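Local structure of endoglucanase A (Clostridium cellulolyticum, 1EDG) at residues A[37-42]-A[78-83]; A[119-124]-A[146-151]; A[168-173]-A[223-228]; A[249-254]-A[299-304]. The protein probably hydrolyses internal beta-1,4-glucosidic bonds of cellulose, as an endoglucanase catalytic domain of glycoside hydrolase family 5. All coordinates share one frame; numbering follows the deposited sequence.

The four contacts come in series along one chain, within a single eight-stranded parallel beta/alpha barrel. Interaction 1 joins the loop after strand 32-34 to strand 77-80, and interaction 2 pairs the neighbouring strand 116-120 with helix 138-155; their centres lie about 12 Å apart. Interaction 3, its centre about 15 Å from that of interaction 2, ties the loops after strands 163-166 and 219-222, and interaction 4 joins strands 249-254 and 303-308. Interactions 1 and 4, centres about 21 Å apart, fall on opposite sides of the chain's centre. Glu170 and His254 bond between interactions 3 and 4, linking a loop at the strand ends, where a family 5 active site is expected, to the barrel wall.

Interaction 1 (A[37-42]-A[78-83]); sequences NTFDAF and VRIPVS
Ile80 meets Phe39 where strand 77-80 of the beta/alpha barrel runs out beside the loop that follows strand 32-34. The methyl Ile80 CG2 lies 4.0 Å from Phe39 CD2, and the two side chains run alongside each other, pointing the same way. Phe39 places CG beside its own backbone N, anti to the carbonyl carbon (chi1 -66°), which carries the ring away toward helix 97-111; there it meets Trp99 edge-to-face.

Pro81 acts through both its carbonyl and its ring. Pro81 O packs 3.4 Å from Phe39 CB, and it accepts from a water at 2.8 Å. The same water accepts a hydrogen bond from Phe39 N at 2.9 Å, bridging the two backbones. Pro81 CB lies 3.7 Å from Asp40 OD1, alongside a carboxylate that turns back within its own loop to accept from Thr38 N, across the type I turn Thr38 to Ala41.

Val82 directs its side chain away from the loop as a whole, yet its CG2 methyl still packs 4.0 Å from Phe39 CB. Its backbone N is bound to Asn120 on the next strand.

Ser83 closes the contact with two bonds. Ser83 N donates to Phe39 O at 3.1 Å, almost straight (175°), although the donor sits above the carbonyl plane. The hydroxyl also receives His123 N, and Asp40 O has a second donor in His123 ND1, so three segments converge here; the direct link is Ser83 OG donating to Asp40 O at 2.8 Å.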
loop_
_atom_site.group_PDB
_atom_site.type_symbol
_atom_site.label_atom_id
_atom_site.label_comp_id
_atom_site.label_asym_id
_atom_site.label_seq_id
_atom_site.Cartn_x
_atom_site.Cartn_y
_atom_site.Cartn_z
ATOM N N ASN A 37 -4.877 9.682 -2.818
ATOM C CA ASN A 37 -5.888 10.461 -3.543
ATOM C C ASN A 37 -5.303 11.351 -4.636
ATOM O O ASN A 37 -5.784 12.461 -4.867
ATOM C CB ASN A 37 -6.734 11.301 -2.573
ATOM C CG ASN A 37 -7.803 10.483 -1.848
ATOM O OD1 ASN A 37 -7.830 9.251 -1.922
ATOM N ND2 ASN A 37 -8.677 11.172 -1.121
ATOM N N THR A 38 -4.283 10.850 -5.323
ATOM C CA THR A 38 -3.617 11.587 -6.391
ATOM C C THR A 38 -3.802 10.883 -7.742
ATOM O O THR A 38 -4.872 11.005 -8.348
ATOM C CB THR A 38 -2.138 11.791 -6.036
ATOM O OG1 THR A 38 -2.068 12.354 -4.723
ATOM C CG2 THR A 38 -1.450 12.744 -6.999
ATOM N N PHE A 39 -2.818 10.102 -8.191
ATOM C CA PHE A 39 -2.954 9.401 -9.467
ATOM C C PHE A 39 -4.011 8.290 -9.425
ATOM O O PHE A 39 -4.370 7.725 -10.466
ATOM C CB PHE A 39 -1.609 8.857 -9.931
ATOM C CG PHE A 39 -0.614 9.929 -10.276
ATOM C CD1 PHE A 39 -0.795 10.727 -11.401
ATOM C CD2 PHE A 39 0.501 10.150 -9.476
ATOM C CE1 PHE A 39 0.121 11.728 -11.730
ATOM C CE2 PHE A 39 1.424 11.149 -9.797
ATOM C CZ PHE A 39 1.231 11.940 -10.928
ATOM N N ASP A 40 -4.497 7.987 -8.221
ATOM C CA ASP A 40 -5.535 6.977 -8.001
ATOM C C ASP A 40 -6.963 7.506 -8.198
ATOM O O ASP A 40 -7.928 6.727 -8.179
ATOM C CB ASP A 40 -5.397 6.300 -6.616
ATOM C CG ASP A 40 -5.094 7.283 -5.485
ATOM O OD1 ASP A 40 -4.104 8.022 -5.586
ATOM O OD2 ASP A 40 -5.812 7.273 -4.466
ATOM N N ALA A 41 -7.104 8.820 -8.365
ATOM C CA ALA A 41 -8.421 9.421 -8.577
ATOM C C ALA A 41 -8.962 8.923 -9.925
ATOM O O ALA A 41 -8.224 8.874 -10.911
ATOM C CB ALA A 41 -8.315 10.942 -8.577
ATOM N N PHE A 42 -10.236 8.537 -9.962
ATOM C CA PHE A 42 -10.826 8.035 -11.203
ATOM C C PHE A 42 -12.098 8.758 -11.639
ATOM O O PHE A 42 -12.763 8.333 -12.584
ATOM C CB PHE A 42 -11.069 6.524 -11.118
ATOM C CG PHE A 42 -11.999 6.114 -10.016
ATOM C CD1 PHE A 42 -13.371 6.057 -10.229
ATOM C CD2 PHE A 42 -11.505 5.777 -8.764
ATOM C CE1 PHE A 42 -14.231 5.665 -9.207
ATOM C CE2 PHE A 42 -12.357 5.387 -7.744
ATOM C CZ PHE A 42 -13.720 5.331 -7.962
ATOM N N VAL A 78 8.198 5.589 -1.007
ATOM C CA VAL A 78 6.968 6.273 -1.388
ATOM C C VAL A 78 6.140 5.308 -2.233
ATOM O O VAL A 78 6.659 4.708 -3.180
ATOM C CB VAL A 78 7.230 7.543 -2.251
ATOM C CG1 VAL A 78 5.899 8.181 -2.648
ATOM C CG2 VAL A 78 8.085 8.544 -1.487
ATOM N N ARG A 79 4.892 5.081 -1.843
ATOM C CA ARG A 79 4.024 4.233 -2.650
ATOM C C ARG A 79 3.196 5.209 -3.482
ATOM O O ARG A 79 2.678 6.214 -2.960
ATOM C CB ARG A 79 3.109 3.329 -1.809
ATOM C CG ARG A 79 2.416 2.266 -2.685
ATOM C CD ARG A 79 1.695 1.167 -1.909
ATOM N NE ARG A 79 0.449 1.685 -1.399
ATOM C CZ ARG A 79 -0.763 1.201 -1.651
ATOM N NH1 ARG A 79 -0.959 0.131 -2.408
ATOM N NH2 ARG A 79 -1.799 1.884 -1.219
ATOM N N ILE A 80 3.118 4.937 -4.776
ATOM C CA ILE A 80 2.380 5.786 -5.701
ATOM C C ILE A 80 1.200 5.025 -6.314
ATOM O O ILE A 80 1.363 4.288 -7.293
ATOM C CB ILE A 80 3.316 6.307 -6.823
ATOM C CG1 ILE A 80 4.471 7.119 -6.217
ATOM C CG2 ILE A 80 2.535 7.142 -7.821
ATOM C CD1 ILE A 80 5.500 7.574 -7.223
ATOM N N PRO A 81 0.008 5.153 -5.711
ATOM C CA PRO A 81 -1.201 4.485 -6.199
ATOM C C PRO A 81 -1.600 5.071 -7.555
ATOM O O PRO A 81 -1.656 6.296 -7.700
ATOM C CB PRO A 81 -2.245 4.865 -5.147
ATOM C CG PRO A 81 -1.444 5.100 -3.921
ATOM C CD PRO A 81 -0.268 5.858 -4.446
ATOM N N VAL A 82 -1.870 4.219 -8.542
ATOM C CA VAL A 82 -2.279 4.709 -9.858
ATOM C C VAL A 82 -3.483 3.947 -10.404
ATOM O O VAL A 82 -3.482 2.716 -10.441
ATOM C CB VAL A 82 -1.146 4.606 -10.913
ATOM C CG1 VAL A 82 -1.613 5.219 -12.241
ATOM C CG2 VAL A 82 0.110 5.319 -10.437
ATOM N N SER A 83 -4.533 4.678 -10.763
ATOM C CA SER A 83 -5.714 4.065 -11.365
ATOM C C SER A 83 -5.541 4.301 -12.866
ATOM O O SER A 83 -5.689 5.422 -13.354
ATOM C CB SER A 83 -7.001 4.708 -10.845
ATOM O OG SER A 83 -7.237 4.369 -9.482
HETATM O O HOH W 1 -0.759 8.736 -6.650
#

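Interaction 2 (A[119-124]-A[146-151]); sequences LNTHHD and TSVWAQ
Trp149 reaches with its indole to Leu119, Asn120 and Thr121, the packing of helix 138-155 on strand 116-120 in a beta/alpha barrel. Helix and strand are successive elements of the chain, so the contact closes the first half of a beta-alpha-beta crossover. All five touching residues are buried, and CA atoms come no nearer than 8.8 Å (Thr121 CA to Val148 CA), which leaves side chains to bridge the gap.

Apolar contact centres on Thr121. Its CG2 methyl sits beside the backbone N, anti to the carbonyl carbon, and reaches Trp149 NE1 at 3.6 Å. The same methyl is 3.9 Å from Trp149 CZ2, so it rests near the five-six ring junction, approaching neither squarely over the face nor in the ring plane. From the preceding helix residue Val148 CG1 adds a looser touch, 4.3 Å from Thr121 CG2.

Polar groups find their partners beyond the two segments. Thr121 OG1 bonds to Gly167 O, and Trp149 NE1 also has its partner at Gly167, so methyl and indole are both positioned by the adjacent strand's end. Asn120, directed away from the helix, is bound by Val82 N at OD1.

Contact with the strand backbone is made farther along the indole. Trp149 CZ2 lies 4.2 Å from the carbonyl carbon Asn120 C, while at the ring edge Trp149 CH2 points at Leu119 O, 3.7 Å away and in the plane of the ring.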
loop_
_atom_site.group_PDB
_atom_site.type_symbol
_atom_site.label_atom_id
_atom_site.label_comp_id
_atom_site.label_asym_id
_atom_site.label_seq_id
_atom_site.Cartn_x
_atom_site.Cartn_y
_atom_site.Cartn_z
ATOM N N LEU A 119 5.021 1.109 -7.332
ATOM C CA LEU A 119 4.058 1.507 -8.365
ATOM C C LEU A 119 3.027 0.376 -8.462
ATOM O O LEU A 119 3.408 -0.790 -8.541
ATOM C CB LEU A 119 4.761 1.640 -9.717
ATOM C CG LEU A 119 4.706 2.919 -10.554
ATOM C CD1 LEU A 119 5.015 2.536 -11.976
ATOM C CD2 LEU A 119 3.352 3.601 -10.489
ATOM N N ASN A 120 1.739 0.705 -8.506
ATOM C CA ASN A 120 0.708 -0.335 -8.579
ATOM C C ASN A 120 -0.412 0.000 -9.566
ATOM O O ASN A 120 -0.244 0.876 -10.428
ATOM C CB ASN A 120 0.087 -0.541 -7.175
ATOM C CG ASN A 120 -0.970 0.536 -6.797
ATOM O OD1 ASN A 120 -1.314 1.421 -7.586
ATOM N ND2 ASN A 120 -1.509 0.424 -5.599
ATOM N N THR A 121 -1.467 -0.819 -9.536
ATOM C CA THR A 121 -2.697 -0.519 -10.267
ATOM C C THR A 121 -3.586 -0.355 -9.029
ATOM O O THR A 121 -3.458 -1.126 -8.059
ATOM C CB THR A 121 -3.241 -1.651 -11.196
ATOM O OG1 THR A 121 -3.609 -2.804 -10.430
ATOM C CG2 THR A 121 -2.234 -1.996 -12.265
ATOM N N HIS A 122 -4.439 0.664 -9.013
ATOM C CA HIS A 122 -5.257 0.919 -7.841
ATOM C C HIS A 122 -6.750 0.681 -8.024
ATOM O O HIS A 122 -7.198 -0.465 -7.969
ATOM C CB HIS A 122 -4.963 2.328 -7.306
ATOM C CG HIS A 122 -5.027 2.437 -5.814
ATOM N ND1 HIS A 122 -6.102 2.987 -5.146
ATOM C CD2 HIS A 122 -4.136 2.084 -4.858
ATOM C CE1 HIS A 122 -5.867 2.971 -3.844
ATOM N NE2 HIS A 122 -4.680 2.429 -3.647
ATOM N N HIS A 123 -7.525 1.742 -8.254
ATOM C CA HIS A 123 -8.975 1.603 -8.416
ATOM C C HIS A 123 -9.300 1.162 -9.846
ATOM O O HIS A 123 -9.902 1.909 -10.628
ATOM C CB HIS A 123 -9.688 2.919 -8.078
ATOM C CG HIS A 123 -9.574 3.323 -6.637
ATOM N ND1 HIS A 123 -9.238 4.604 -6.246
ATOM C CD2 HIS A 123 -9.795 2.629 -5.495
ATOM C CE1 HIS A 123 -9.265 4.682 -4.927
ATOM N NE2 HIS A 123 -9.600 3.498 -4.447
ATOM N N ASP A 124 -8.864 -0.048 -10.190
ATOM C CA ASP A 124 -9.081 -0.593 -11.523
ATOM C C ASP A 124 -9.971 -1.834 -11.538
ATOM O O ASP A 124 -9.961 -2.597 -12.502
ATOM C CB ASP A 124 -7.743 -0.872 -12.208
ATOM C CG ASP A 124 -7.033 0.401 -12.648
ATOM O OD1 ASP A 124 -7.707 1.449 -12.769
ATOM O OD2 ASP A 124 -5.812 0.353 -12.904
ATOM N N THR A 146 -2.304 -8.294 -18.021
ATOM C CA THR A 146 -1.145 -8.565 -18.860
ATOM C C THR A 146 -0.758 -7.399 -19.783
ATOM O O THR A 146 0.431 -7.103 -19.948
ATOM C CB THR A 146 -1.329 -9.859 -19.689
ATOM O OG1 THR A 146 -2.493 -9.741 -20.517
ATOM C CG2 THR A 146 -1.498 -11.054 -18.775
ATOM N N SER A 147 -1.749 -6.724 -20.367
ATOM C CA SER A 147 -1.478 -5.597 -21.268
ATOM C C SER A 147 -0.880 -4.407 -20.523
ATOM O O SER A 147 0.131 -3.837 -20.933
ATOM C CB SER A 147 -2.762 -5.149 -21.969
ATOM O OG SER A 147 -3.340 -6.209 -22.708
ATOM N N VAL A 148 -1.534 -4.026 -19.435
ATOM C CA VAL A 148 -1.091 -2.897 -18.620
ATOM C C VAL A 148 0.296 -3.145 -18.024
ATOM O O VAL A 148 1.183 -2.288 -18.123
ATOM C CB VAL A 148 -2.135 -2.576 -17.514
ATOM C CG1 VAL A 148 -1.561 -1.633 -16.486
ATOM C CG2 VAL A 148 -3.376 -1.955 -18.151
ATOM N N TRP A 149 0.515 -4.334 -17.470
ATOM C CA TRP A 149 1.814 -4.615 -16.884
ATOM C C TRP A 149 2.941 -4.767 -17.889
ATOM O O TRP A 149 4.083 -4.419 -17.591
ATOM C CB TRP A 149 1.740 -5.770 -15.885
ATOM C CG TRP A 149 1.251 -5.274 -14.562
ATOM C CD1 TRP A 149 0.047 -5.525 -13.985
ATOM C CD2 TRP A 149 1.929 -4.353 -13.697
ATOM N NE1 TRP A 149 -0.080 -4.809 -12.818
ATOM C CE2 TRP A 149 1.064 -4.081 -12.617
ATOM C CE3 TRP A 149 3.183 -3.723 -13.738
ATOM C CZ2 TRP A 149 1.409 -3.200 -11.582
ATOM C CZ3 TRP A 149 3.524 -2.850 -12.712
ATOM C CH2 TRP A 149 2.641 -2.600 -11.649
ATOM N N ALA A 150 2.626 -5.219 -19.099
ATOM C CA ALA A 150 3.657 -5.347 -20.127
ATOM C C ALA A 150 4.147 -3.938 -20.483
ATOM O O ALA A 150 5.339 -3.718 -20.689
ATOM C CB ALA A 150 3.099 -6.046 -21.374
ATOM N N GLN A 151 3.219 -2.990 -20.526
ATOM C CA GLN A 151 3.539 -1.604 -20.845
ATOM C C GLN A 151 4.323 -0.916 -19.725
ATOM O O GLN A 151 5.310 -0.218 -19.991
ATOM C CB GLN A 151 2.261 -0.825 -21.142
ATOM C CG GLN A 151 1.537 -1.286 -22.392
ATOM C CD GLN A 151 0.220 -0.577 -22.566
ATOM O OE1 GLN A 151 0.177 0.573 -23.001
ATOM N NE2 GLN A 151 -0.862 -1.243 -22.199
#

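Interaction 3 (A[168-173]-A[223-228]); sequences MNEPRL and GYVASP
Tyr224 OH is held by two backbone groups of the chain after strand 163-166: Leu173 N donates to it at 3.2 Å and 165°, and the hydroxyl also bonds to Asn178 O. The two loops joined here follow successive strands, 163-166 and 219-222, of the beta/alpha barrel. Asn169-Glu170-Pro171 matches the Asn-Glu-Pro signature of family 5, whose glutamate is the acid/base in relatives. Tyr224 CG lies anti to its backbone N (chi1 -168°), which swings the ring back beneath the other loop, and Pro171 O stands over one ring face toward the rim.

That same carbonyl takes the shortest bond of the contact, from Val225 N to Pro171 O at 2.8 Å and 158°. Val225 and Ala226 both have positive phi, a left-handed turn that brings their backbones close under Glu170. Ala226 CB rests 3.5 Å from Asn169 O, and Glu170 CG lies 3.7 Å from Val225 O. The extended Glu170 chain then carries OE2 to His254 ND1.

Val225 CG2 presses on Arg172 CB at a tight 3.4 Å. Arg172 runs extended from CG to NE and brings NH1 to Glu170 O of its own loop, 3.0 Å away and in the guanidinium plane, while its NE forms a salt bridge with Glu179. The turn of the second loop is pinned at Tyr224 O, which receives Ser227 N and, nearly along the C=O axis, Ser227 OG at 3.1 Å.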
loop_
_atom_site.group_PDB
_atom_site.type_symbol
_atom_site.label_atom_id
_atom_site.label_comp_id
_atom_site.label_asym_id
_atom_site.label_seq_id
_atom_site.Cartn_x
_atom_site.Cartn_y
_atom_site.Cartn_z
ATOM N N MET A 168 -1.798 -5.598 -8.049
ATOM C CA MET A 168 -3.163 -5.148 -7.764
ATOM C C MET A 168 -3.213 -4.545 -6.371
ATOM O O MET A 168 -2.374 -4.858 -5.521
ATOM C CB MET A 168 -4.150 -6.317 -7.833
ATOM C CG MET A 168 -4.257 -6.951 -9.213
ATOM S SD MET A 168 -5.266 -8.447 -9.233
ATOM C CE MET A 168 -4.079 -9.631 -8.590
ATOM N N ASN A 169 -4.218 -3.710 -6.130
ATOM C CA ASN A 169 -4.392 -3.045 -4.842
ATOM C C ASN A 169 -5.243 -3.856 -3.861
ATOM O O ASN A 169 -4.711 -4.554 -2.988
ATOM C CB ASN A 169 -4.991 -1.646 -5.076
ATOM C CG ASN A 169 -5.268 -0.910 -3.780
ATOM O OD1 ASN A 169 -4.403 -0.808 -2.914
ATOM N ND2 ASN A 169 -6.484 -0.391 -3.637
ATOM N N GLU A 170 -6.561 -3.745 -3.979
ATOM C CA GLU A 170 -7.489 -4.476 -3.120
ATOM C C GLU A 170 -8.498 -5.235 -3.987
ATOM O O GLU A 170 -9.693 -4.933 -3.974
ATOM C CB GLU A 170 -8.211 -3.512 -2.161
ATOM C CG GLU A 170 -7.289 -2.865 -1.123
ATOM C CD GLU A 170 -8.007 -1.924 -0.158
ATOM O OE1 GLU A 170 -9.189 -1.588 -0.366
ATOM O OE2 GLU A 170 -7.372 -1.508 0.832
ATOM N N PRO A 171 -8.029 -6.240 -4.747
ATOM C CA PRO A 171 -8.935 -7.014 -5.612
ATOM C C PRO A 171 -10.061 -7.616 -4.767
ATOM O O PRO A 171 -9.815 -8.229 -3.724
ATOM C CB PRO A 171 -8.009 -8.064 -6.229
ATOM C CG PRO A 171 -6.968 -8.265 -5.164
ATOM C CD PRO A 171 -6.697 -6.867 -4.670
ATOM N N ARG A 172 -11.301 -7.413 -5.199
ATOM C CA ARG A 172 -12.441 -7.884 -4.427
ATOM C C ARG A 172 -13.696 -7.903 -5.292
ATOM O O ARG A 172 -13.681 -7.421 -6.426
ATOM C CB ARG A 172 -12.662 -6.913 -3.259
ATOM C CG ARG A 172 -13.049 -5.502 -3.720
ATOM C CD ARG A 172 -12.899 -4.467 -2.619
ATOM N NE ARG A 172 -13.408 -3.155 -3.020
ATOM C CZ ARG A 172 -12.763 -2.291 -3.802
ATOM N NH1 ARG A 172 -11.563 -2.578 -4.284
ATOM N NH2 ARG A 172 -13.323 -1.127 -4.101
ATOM N N LEU A 173 -14.785 -8.426 -4.736
ATOM C CA LEU A 173 -16.061 -8.475 -5.443
ATOM C C LEU A 173 -16.849 -7.198 -5.148
ATOM O O LEU A 173 -17.667 -7.161 -4.230
ATOM C CB LEU A 173 -16.866 -9.709 -5.016
ATOM C CG LEU A 173 -16.259 -11.065 -5.383
ATOM C CD1 LEU A 173 -17.070 -12.182 -4.747
ATOM C CD2 LEU A 173 -16.196 -11.224 -6.898
ATOM N N GLY A 223 -3.820 -10.617 -1.209
ATOM C CA GLY A 223 -4.820 -11.668 -1.210
ATOM C C GLY A 223 -6.136 -10.916 -1.337
ATOM O O GLY A 223 -6.130 -9.722 -1.645
ATOM N N TYR A 224 -7.258 -11.574 -1.064
ATOM C CA TYR A 224 -8.574 -10.934 -1.164
ATOM C C TYR A 224 -8.647 -9.623 -0.361
ATOM O O TYR A 224 -8.401 -9.615 0.852
ATOM C CB TYR A 224 -9.672 -11.907 -0.704
ATOM C CG TYR A 224 -11.080 -11.456 -1.043
ATOM C CD1 TYR A 224 -11.618 -11.678 -2.308
ATOM C CD2 TYR A 224 -11.857 -10.784 -0.107
ATOM C CE1 TYR A 224 -12.897 -11.231 -2.636
ATOM C CE2 TYR A 224 -13.135 -10.332 -0.421
ATOM C CZ TYR A 224 -13.649 -10.554 -1.688
ATOM O OH TYR A 224 -14.893 -10.056 -2.006
ATOM N N VAL A 225 -8.989 -8.533 -1.057
ATOM C CA VAL A 225 -9.100 -7.164 -0.517
ATOM C C VAL A 225 -7.857 -6.732 0.268
ATOM O O VAL A 225 -7.924 -5.809 1.087
ATOM C CB VAL A 225 -10.354 -6.949 0.382
ATOM C CG1 VAL A 225 -10.721 -5.467 0.447
ATOM C CG2 VAL A 225 -11.515 -7.679 -0.163
ATOM N N ALA A 226 -6.726 -7.377 -0.015
ATOM C CA ALA A 226 -5.457 -7.110 0.666
ATOM C C ALA A 226 -5.585 -7.239 2.188
ATOM O O ALA A 226 -4.839 -6.606 2.937
ATOM C CB ALA A 226 -4.912 -5.725 0.289
ATOM N N SER A 227 -6.535 -8.042 2.659
ATOM C CA SER A 227 -6.703 -8.214 4.101
ATOM C C SER A 227 -5.696 -9.230 4.651
ATOM O O SER A 227 -5.128 -10.036 3.901
ATOM C CB SER A 227 -8.132 -8.653 4.439
ATOM O OG SER A 227 -8.406 -9.947 3.939
ATOM N N PRO A 228 -5.401 -9.157 5.958
ATOM C CA PRO A 228 -4.454 -10.111 6.543
ATOM C C PRO A 228 -4.976 -11.537 6.335
ATOM O O PRO A 228 -4.216 -12.429 5.950
ATOM C CB PRO A 228 -4.455 -9.718 8.020
ATOM C CG PRO A 228 -4.688 -8.240 7.970
ATOM C CD PRO A 228 -5.787 -8.126 6.938
#

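Interaction 4 (A[249-254]-A[299-304]); sequences IIVSVH and RGIPVI
Val251 and Val303 face each other across two adjacent parallel strands, and the hydrogen bonds on either side of the pair fix the register. Val251 N donates to Pro302 O at 3.0 Å, and Val251 O receives Ile304 N at 3.0 Å, with the donor nearly in line with the carbonyl. One step on, Val253 N meets Ile304 O at 3.1 Å; the three angles at hydrogen fall between 166° and 168°. A CA-H...O contact from Val303 CA to Val251 O, 3.4 Å, supplements them.

Side chains pack on both faces of this pairing. On the face of Ser252 and Ile304, Ile250 bridges two partners: its CG1 lies 3.8 Å from Pro302 CG, the two side chains crossing at about a right angle, and its CG2 lies 3.8 Å from Ile304 CG1. With CG1 beside the backbone N (chi1 -58°) and CG2 anti to that N, the two branches diverge, one to Pro302 and one to Ile304. On the other face Val251 CB approaches Val303 CG2 at 4.0 Å, while Val253 CG1 and Val303 CG1 make a looser touch.

Just before the second strand, Gly300, with positive phi, ends helix 279-297 in a Schellman motif (Ile301 N to Tyr296 O, Gly300 N to Thr297 O). Asn247 and Asn20 both bind Gly300 O.

Farther out, Ile250 and Ser252 bond to strand 219-222 on the opposite edge of strand 249-254, and the valine face is covered by Ile292 and Tyr296 of helix 279-297, which links these two barrel strands in a beta-alpha-beta crossover.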
loop_
_atom_site.group_PDB
_atom_site.type_symbol
_atom_site.label_atom_id
_atom_site.label_comp_id
_atom_site.label_asym_id
_atom_site.label_seq_id
_atom_site.Cartn_x
_atom_site.Cartn_y
_atom_site.Cartn_z
ATOM N N ILE A 249 9.187 -12.352 -4.092
ATOM C CA ILE A 249 7.770 -11.989 -4.025
ATOM C C ILE A 249 7.424 -11.557 -2.602
ATOM O O ILE A 249 7.681 -12.281 -1.636
ATOM C CB ILE A 249 6.830 -13.167 -4.450
ATOM C CG1 ILE A 249 7.211 -13.705 -5.841
ATOM C CG2 ILE A 249 5.375 -12.709 -4.435
ATOM C CD1 ILE A 249 7.134 -12.686 -6.945
ATOM N N ILE A 250 6.850 -10.365 -2.486
ATOM C CA ILE A 250 6.467 -9.781 -1.204
ATOM C C ILE A 250 4.944 -9.819 -1.035
ATOM O O ILE A 250 4.203 -9.478 -1.963
ATOM C CB ILE A 250 6.930 -8.298 -1.129
ATOM C CG1 ILE A 250 8.439 -8.203 -1.330
ATOM C CG2 ILE A 250 6.530 -7.673 0.204
ATOM C CD1 ILE A 250 8.939 -6.779 -1.485
ATOM N N VAL A 251 4.480 -10.231 0.141
ATOM C CA VAL A 251 3.050 -10.276 0.424
ATOM C C VAL A 251 2.592 -8.868 0.821
ATOM O O VAL A 251 3.245 -8.199 1.633
ATOM C CB VAL A 251 2.735 -11.248 1.587
ATOM C CG1 VAL A 251 1.238 -11.316 1.837
ATOM C CG2 VAL A 251 3.300 -12.626 1.281
ATOM N N SER A 252 1.465 -8.436 0.269
ATOM C CA SER A 252 0.915 -7.121 0.554
ATOM C C SER A 252 -0.344 -7.208 1.411
ATOM O O SER A 252 -1.252 -7.987 1.107
ATOM C CB SER A 252 0.576 -6.422 -0.767
ATOM O OG SER A 252 -0.113 -5.203 -0.541
ATOM N N VAL A 253 -0.390 -6.451 2.504
ATOM C CA VAL A 253 -1.573 -6.424 3.357
ATOM C C VAL A 253 -1.884 -4.983 3.736
ATOM O O VAL A 253 -0.982 -4.137 3.783
ATOM C CB VAL A 253 -1.434 -7.258 4.673
ATOM C CG1 VAL A 253 -1.022 -8.698 4.370
ATOM C CG2 VAL A 253 -0.469 -6.607 5.625
ATOM N N HIS A 254 -3.163 -4.690 3.938
ATOM C CA HIS A 254 -3.602 -3.359 4.351
ATOM C C HIS A 254 -4.331 -3.633 5.647
ATOM O O HIS A 254 -5.099 -4.593 5.731
ATOM C CB HIS A 254 -4.548 -2.725 3.320
ATOM C CG HIS A 254 -3.888 -2.392 2.015
ATOM N ND1 HIS A 254 -4.591 -1.944 0.919
ATOM C CD2 HIS A 254 -2.590 -2.442 1.632
ATOM C CE1 HIS A 254 -3.758 -1.734 -0.087
ATOM N NE2 HIS A 254 -2.538 -2.027 0.320
ATOM N N ARG A 299 9.504 -17.076 8.930
ATOM C CA ARG A 299 10.081 -17.989 7.959
ATOM C C ARG A 299 10.893 -17.269 6.893
ATOM O O ARG A 299 11.300 -17.886 5.901
ATOM C CB ARG A 299 8.974 -18.804 7.284
ATOM C CG ARG A 299 8.132 -19.639 8.227
ATOM C CD ARG A 299 6.937 -20.234 7.489
ATOM N NE ARG A 299 7.338 -20.928 6.266
ATOM C CZ ARG A 299 6.801 -20.715 5.070
ATOM N NH1 ARG A 299 5.827 -19.825 4.920
ATOM N NH2 ARG A 299 7.243 -21.383 4.016
ATOM N N GLY A 300 11.083 -15.959 7.049
ATOM C CA GLY A 300 11.881 -15.226 6.079
ATOM C C GLY A 300 11.233 -14.778 4.776
ATOM O O GLY A 300 11.947 -14.484 3.808
ATOM N N ILE A 301 9.903 -14.768 4.722
ATOM C CA ILE A 301 9.178 -14.315 3.530
ATOM C C ILE A 301 8.730 -12.893 3.859
ATOM O O ILE A 301 8.030 -12.672 4.852
ATOM C CB ILE A 301 7.960 -15.218 3.230
ATOM C CG1 ILE A 301 8.446 -16.628 2.880
ATOM C CG2 ILE A 301 7.152 -14.654 2.058
ATOM C CD1 ILE A 301 7.377 -17.659 2.949
ATOM N N PRO A 302 9.157 -11.907 3.047
ATOM C CA PRO A 302 8.789 -10.508 3.295
ATOM C C PRO A 302 7.310 -10.149 3.161
ATOM O O PRO A 302 6.609 -10.654 2.272
ATOM C CB PRO A 302 9.666 -9.747 2.304
ATOM C CG PRO A 302 9.828 -10.696 1.180
ATOM C CD PRO A 302 10.018 -12.024 1.855
ATOM N N VAL A 303 6.863 -9.260 4.049
ATOM C CA VAL A 303 5.491 -8.756 4.073
ATOM C C VAL A 303 5.537 -7.236 4.300
ATOM O O VAL A 303 6.346 -6.733 5.092
ATOM C CB VAL A 303 4.658 -9.392 5.216
ATOM C CG1 VAL A 303 3.229 -8.839 5.196
ATOM C CG2 VAL A 303 4.628 -10.914 5.089
ATOM N N ILE A 304 4.685 -6.513 3.582
ATOM C CA ILE A 304 4.612 -5.064 3.711
ATOM C C ILE A 304 3.171 -4.646 3.980
ATOM O O ILE A 304 2.249 -5.113 3.305
ATOM C CB ILE A 304 5.099 -4.342 2.409
ATOM C CG1 ILE A 304 6.615 -4.466 2.245
ATOM C CG2 ILE A 304 4.689 -2.870 2.421
ATOM C CD1 ILE A 304 7.137 -3.867 0.949
#